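Local coordinates for protein ascorbate-specific PTS system EIIA component (PDB 2OQT) that probably serves as the cytoplasmic IIA component of a sugar phosphotransferase system, passing on phosphoryl groups for the uptake of ascorbate, at residues A47-A50 against S51-Y55. Residues are numbered along the deposited sequence; the frame is centred on the assembly and turned at random.
Sequences AIIA and STEKY
The carboxylate of Glu53 lies against Ile49 one turn earlier, with OE2 3.5 Å from the Ile49 CG2 methyl. Further on, Lys54 CG sits over one face of the Tyr55 ring, 3.9 Å above its plane and offset toward the rim. The flat carbonyls of Ala47 and Ile48 are each gripped twice, by the amide and the hydroxyl of the residue four positions on, arriving from opposite faces of the carbonyl plane. At Ala47 O the donors are Ser51 N, at 3.0 Å, and Ser51 OG, at 3.1 Å. Thr52 repeats this with a shorter bond: OG1 stands above the Ile48 carbonyl plane, off its lone pairs, 2.7 Å from Ile48 O. A chi1 of -50° sets OG1 beside its own backbone N, letting both reach that oxygen. Such back-bonding is a familiar way for serine and threonine to satisfy their hydroxyls within a helix. Thr52 OG1 also bonds Tyr59 OH. Glu53 N to Ile49 O and Lys54 N to Ala50 O continue the i to i+4 pattern into the last turn of helix 42-55. Its inner side packs on helix 23-36, Ile48 against Val27 and Val31, Ile49 and Thr52 against Trp23, while Ala47, Ile48 and Ser51 touch the loop residue Ala70.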
loop_
_atom_site.group_PDB
_atom_site.type_symbol
_atom_site.label_atom_id
_atom_site.label_comp_id
_atom_site.label_asym_id
_atom_site.label_seq_id
_atom_site.Cartn_x
_atom_site.Cartn_y
_atom_site.Cartn_z
ATOM N N ALA A 47 -10.844 -6.222 8.189
ATOM C CA ALA A 47 -9.934 -6.154 9.293
ATOM C C ALA A 47 -9.153 -4.816 9.248
ATOM O O ALA A 47 -8.775 -4.259 10.258
ATOM C CB ALA A 47 -9.038 -7.390 9.317
ATOM N N ILE A 48 -8.982 -4.218 8.088
ATOM C CA ILE A 48 -8.270 -2.940 8.092
ATOM C C ILE A 48 -9.167 -1.826 8.667
ATOM O O ILE A 48 -8.725 -0.984 9.462
ATOM C CB ILE A 48 -7.637 -2.667 6.718
ATOM C CG1 ILE A 48 -6.525 -3.734 6.491
ATOM C CG2 ILE A 48 -7.095 -1.252 6.630
ATOM C CD1 ILE A 48 -5.735 -3.692 5.172
ATOM N N ILE A 49 -10.445 -1.858 8.271
ATOM C CA ILE A 49 -11.417 -0.857 8.658
ATOM C C ILE A 49 -11.596 -0.914 10.164
ATOM O O ILE A 49 -11.633 0.125 10.815
ATOM C CB ILE A 49 -12.782 -1.075 7.980
ATOM C CG1 ILE A 49 -12.639 -1.008 6.433
ATOM C CG2 ILE A 49 -13.809 -0.026 8.518
ATOM C CD1 ILE A 49 -12.193 0.362 5.858
ATOM N N ALA A 50 -11.713 -2.128 10.683
ATOM C CA ALA A 50 -11.869 -2.394 12.082
ATOM C C ALA A 50 -10.632 -1.923 12.870
ATOM O O ALA A 50 -10.753 -1.317 13.916
ATOM C CB ALA A 50 -12.126 -3.922 12.294
ATOM N N SER A 51 -9.429 -2.199 12.404
ATOM C CA SER A 51 -8.270 -1.774 13.201
ATOM C C SER A 51 -8.119 -0.265 13.113
ATOM O O SER A 51 -7.571 0.366 14.033
ATOM C CB SER A 51 -6.971 -2.426 12.696
ATOM O OG SER A 51 -7.071 -3.808 12.825
ATOM N N THR A 52 -8.557 0.310 12.000
ATOM C CA THR A 52 -8.491 1.744 11.923
ATOM C C THR A 52 -9.482 2.345 12.945
ATOM O O THR A 52 -9.154 3.301 13.648
ATOM C CB THR A 52 -8.755 2.292 10.498
ATOM O OG1 THR A 52 -7.948 1.608 9.517
ATOM C CG2 THR A 52 -8.463 3.806 10.462
ATOM N N GLU A 53 -10.675 1.768 13.022
ATOM C CA GLU A 53 -11.708 2.180 13.960
ATOM C C GLU A 53 -11.258 2.106 15.426
ATOM O O GLU A 53 -11.579 3.011 16.172
ATOM C CB GLU A 53 -13.002 1.380 13.728
ATOM C CG GLU A 53 -13.835 2.022 12.636
ATOM C CD GLU A 53 -14.871 1.136 11.909
ATOM O OE1 GLU A 53 -15.007 -0.092 12.143
ATOM O OE2 GLU A 53 -15.571 1.715 11.047
ATOM N N LYS A 54 -10.510 1.076 15.836
ATOM C CA LYS A 54 -9.997 1.076 17.204
ATOM C C LYS A 54 -8.660 1.752 17.452
ATOM O O LYS A 54 -8.384 2.117 18.579
ATOM C CB LYS A 54 -10.010 -0.288 17.916
ATOM C CG LYS A 54 -9.636 -1.494 17.147
ATOM C CD LYS A 54 -8.980 -2.507 18.077
ATOM C CE LYS A 54 -9.603 -2.472 19.468
ATOM N NZ LYS A 54 -8.637 -2.924 20.518
ATOM N N TYR A 55 -7.828 1.916 16.439
ATOM C CA TYR A 55 -6.515 2.432 16.698
ATOM C C TYR A 55 -6.280 3.753 16.004
ATOM O O TYR A 55 -5.314 4.436 16.296
ATOM C CB TYR A 55 -5.453 1.418 16.306
ATOM C CG TYR A 55 -5.448 0.133 17.127
ATOM C CD1 TYR A 55 -5.163 0.143 18.487
ATOM C CD2 TYR A 55 -5.691 -1.101 16.524
ATOM C CE1 TYR A 55 -5.123 -1.031 19.232
ATOM C CE2 TYR A 55 -5.659 -2.273 17.250
ATOM C CZ TYR A 55 -5.371 -2.231 18.614
ATOM O OH TYR A 55 -5.348 -3.420 19.360
#